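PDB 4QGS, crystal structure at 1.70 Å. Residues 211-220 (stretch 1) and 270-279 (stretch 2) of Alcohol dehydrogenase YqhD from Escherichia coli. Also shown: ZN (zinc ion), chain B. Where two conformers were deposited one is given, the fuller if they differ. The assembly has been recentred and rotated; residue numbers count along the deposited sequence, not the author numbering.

Stretch 1, residues 211-220: VEQYVTKPVD
Stretch 2 (270-279) GVPQDWATHM

One buried carboxylate organises this contact. Glu212 (phi/psi -64/-21) points its CB toward the other stretch, and with chi1 and chi2 both m and chi3 near 35° it accepts two amides around the start of the helix, Trp275 N and His278 N. Glu212 OE1 accepts from Trp275 N at 2.8 Å; Glu212 OE2 accepts from both His278 N and His278 ND1, each at 2.9 Å. With ND1 held in this way, His278 NE2 binds the zinc ion at 2.1 Å. Glu212 O takes Asp274 N at 2.8 Å, so backbone and side chain both serve as acceptors.

The register runs antiparallel: CA atoms of Glu212 and Asp274 lie 5.1 Å apart, Gln213 and Gln273 4.6 Å, Val219 and Val271 7.0 Å. Trp275, the N-cap residue at phi/psi 77/4, has chi1 m and chi2 109°; Glu212 CB sits over its six-membered ring, 3.7 Å from the centroid, while Trp275 NE1 donates to Gln273 OE1 at 2.8 Å. Asp274 OD1 (chi1 t) accepts Ala276 N at 2.9 Å.

Water fills the polar gaps: one bonds Glu212 OE1 and Thr277 OG1, and weakly Asp274 OD2; another joins Gln213 O, Pro272 O and Thr216 OG1 (chi1 p). At the exposed end, Val219 CG1 packs 3.8 Å from Pro272 CG, apolar surface needing no partners.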

# COMPACT_ATOMS: atom_id res chain seq x y z
N VAL A 211 -9.16 4.56 6.38
CA VAL A 211 -10.03 4.33 7.55
C VAL A 211 -9.36 3.50 8.64
O VAL A 211 -9.81 3.50 9.79
CB VAL A 211 -11.38 3.66 7.16
CG1 VAL A 211 -12.16 4.54 6.19
CG2 VAL A 211 -11.14 2.27 6.58
N GLU A 212 -8.27 2.80 8.31
CA GLU A 212 -7.49 2.08 9.32
C GLU A 212 -6.88 3.06 10.31
O GLU A 212 -6.51 2.68 11.42
CB GLU A 212 -6.37 1.26 8.69
CG GLU A 212 -6.84 0.07 7.84
CD GLU A 212 -7.11 -1.21 8.64
OE1 GLU A 212 -7.60 -1.13 9.80
OE2 GLU A 212 -6.83 -2.30 8.10
N GLN A 213 -6.77 4.31 9.88
CA GLN A 213 -6.12 5.36 10.66
C GLN A 213 -7.09 6.47 11.07
O GLN A 213 -6.67 7.51 11.61
CB GLN A 213 -4.96 5.95 9.86
CG GLN A 213 -3.92 4.92 9.42
CD GLN A 213 -2.89 5.50 8.46
OE1 GLN A 213 -1.90 6.09 8.89
NE2 GLN A 213 -3.10 5.31 7.16
N TYR A 214 -8.37 6.26 10.83
CA TYR A 214 -9.35 7.32 11.06
C TYR A 214 -10.62 6.80 11.74
O TYR A 214 -11.13 7.44 12.66
CB TYR A 214 -9.70 8.02 9.72
CG TYR A 214 -10.95 8.86 9.76
CD1 TYR A 214 -10.99 10.07 10.47
CD2 TYR A 214 -12.11 8.46 9.09
CE1 TYR A 214 -12.14 10.84 10.51
CE2 TYR A 214 -13.27 9.22 9.12
CZ TYR A 214 -13.27 10.41 9.85
OH TYR A 214 -14.42 11.17 9.88
N VAL A 215 -11.14 5.65 11.32
CA VAL A 215 -12.34 5.14 11.96
C VAL A 215 -11.89 4.30 13.15
O VAL A 215 -11.84 3.07 13.11
CB VAL A 215 -13.23 4.35 11.00
CG1 VAL A 215 -14.52 3.94 11.69
CG2 VAL A 215 -13.53 5.21 9.78
N THR A 216 -11.54 5.01 14.22
CA THR A 216 -10.90 4.39 15.37
C THR A 216 -11.49 4.95 16.67
O THR A 216 -12.56 4.52 17.10
CB THR A 216 -9.38 4.63 15.34
OG1 THR A 216 -9.11 6.03 15.21
CG2 THR A 216 -8.74 3.90 14.16
N LYS A 217 -10.79 5.91 17.26
CA LYS A 217 -11.23 6.55 18.51
C LYS A 217 -11.00 8.05 18.41
O LYS A 217 -9.98 8.47 17.89
CB LYS A 217 -10.47 6.00 19.72
CG LYS A 217 -10.89 4.62 20.16
CD LYS A 217 -9.98 4.10 21.28
CE LYS A 217 -8.51 4.17 20.89
NZ LYS A 217 -7.63 3.61 21.94
N PRO A 218 -11.93 8.86 18.94
CA PRO A 218 -11.74 10.31 18.86
C PRO A 218 -10.64 10.79 19.81
O PRO A 218 -10.65 10.47 20.99
CB PRO A 218 -13.11 10.86 19.26
CG PRO A 218 -13.67 9.82 20.17
CD PRO A 218 -13.18 8.50 19.64
N VAL A 219 -9.68 11.53 19.27
CA VAL A 219 -8.61 12.10 20.08
C VAL A 219 -8.45 13.59 19.79
O VAL A 219 -7.44 14.19 20.13
CB VAL A 219 -7.25 11.39 19.85
CG1 VAL A 219 -7.32 9.94 20.30
CG2 VAL A 219 -6.81 11.49 18.39
N ASP A 220 -9.47 14.18 19.17
CA ASP A 220 -9.49 15.61 18.79
C ASP A 220 -8.25 16.01 17.99
O ASP A 220 -7.66 17.08 18.22
CB ASP A 220 -9.62 16.50 20.04
CG ASP A 220 -10.05 17.92 19.70
OD1 ASP A 220 -10.54 18.14 18.57
OD2 ASP A 220 -9.91 18.83 20.56
N GLY A 270 0.14 10.68 15.06
CA GLY A 270 -0.45 11.10 16.32
C GLY A 270 -1.88 10.66 16.60
O GLY A 270 -2.54 11.22 17.48
N VAL A 271 -2.36 9.65 15.86
CA VAL A 271 -3.72 9.16 16.05
C VAL A 271 -3.72 7.64 16.20
O VAL A 271 -2.77 6.97 15.77
CB VAL A 271 -4.64 9.57 14.89
CG1 VAL A 271 -4.77 11.11 14.85
CG2 VAL A 271 -4.11 9.06 13.58
N PRO A 272 -4.77 7.09 16.82
CA PRO A 272 -4.83 5.63 17.00
C PRO A 272 -4.90 4.95 15.65
O PRO A 272 -5.46 5.51 14.70
CB PRO A 272 -6.13 5.41 17.78
CG PRO A 272 -6.44 6.74 18.40
CD PRO A 272 -5.93 7.76 17.43
N GLN A 273 -4.31 3.77 15.54
CA GLN A 273 -4.40 3.04 14.28
C GLN A 273 -4.86 1.63 14.53
O GLN A 273 -4.52 1.03 15.54
CB GLN A 273 -3.05 3.05 13.56
CG GLN A 273 -2.62 4.48 13.18
CD GLN A 273 -1.38 4.52 12.33
OE1 GLN A 273 -1.01 3.53 11.71
NE2 GLN A 273 -0.72 5.68 12.31
N ASP A 274 -5.63 1.10 13.59
CA ASP A 274 -6.31 -0.17 13.76
C ASP A 274 -5.47 -1.28 13.10
O ASP A 274 -4.66 -1.92 13.77
CB ASP A 274 -7.71 -0.06 13.15
CG ASP A 274 -8.55 -1.33 13.33
OD1 ASP A 274 -8.00 -2.37 13.73
OD2 ASP A 274 -9.77 -1.26 13.06
N TRP A 275 -5.69 -1.46 11.80
CA TRP A 275 -5.00 -2.42 10.92
C TRP A 275 -5.50 -3.85 11.09
O TRP A 275 -4.97 -4.75 10.46
CB TRP A 275 -3.48 -2.38 11.10
CG TRP A 275 -2.96 -1.01 10.72
CD1 TRP A 275 -2.47 -0.07 11.57
CD2 TRP A 275 -2.97 -0.43 9.42
NE1 TRP A 275 -2.14 1.07 10.87
CE2 TRP A 275 -2.44 0.88 9.55
CE3 TRP A 275 -3.36 -0.88 8.15
CZ2 TRP A 275 -2.29 1.73 8.46
CZ3 TRP A 275 -3.22 -0.03 7.08
CH2 TRP A 275 -2.68 1.26 7.24
N ALA A 276 -6.52 -4.04 11.93
CA ALA A 276 -7.07 -5.39 12.10
C ALA A 276 -7.71 -5.90 10.81
O ALA A 276 -7.66 -7.10 10.51
CB ALA A 276 -8.07 -5.43 13.24
N THR A 277 -8.33 -4.99 10.06
CA THR A 277 -8.92 -5.37 8.76
C THR A 277 -7.83 -5.91 7.82
O THR A 277 -8.02 -6.96 7.19
CB THR A 277 -9.66 -4.19 8.10
OG1 THR A 277 -10.83 -3.88 8.87
CG2 THR A 277 -10.09 -4.53 6.65
N HIS A 278 -6.70 -5.22 7.77
CA HIS A 278 -5.55 -5.71 7.02
C HIS A 278 -5.04 -7.07 7.53
O HIS A 278 -4.77 -7.96 6.72
CB HIS A 278 -4.40 -4.68 7.02
CG HIS A 278 -4.40 -3.78 5.83
ND1 HIS A 278 -5.32 -2.76 5.66
CD2 HIS A 278 -3.63 -3.77 4.71
CE1 HIS A 278 -5.11 -2.16 4.50
NE2 HIS A 278 -4.08 -2.75 3.90
N MET A 279 -4.91 -7.24 8.85
CA MET A 279 -4.36 -8.49 9.37
C MET A 279 -5.28 -9.67 9.08
O MET A 279 -4.81 -10.75 8.69
CB MET A 279 -4.10 -8.37 10.88
CG MET A 279 -3.04 -7.31 11.23
SD MET A 279 -1.46 -7.59 10.40
CE MET A 279 -1.54 -6.39 9.08
ZN ZN B . -3.24 -2.41 1.95
O HOH W 1 -9.91 -1.80 10.60
O HOH W 2 -7.29 7.78 14.31
O HOH W 3 -1.38 -3.05 2.66
O HOH W 4 -1.84 -2.01 0.36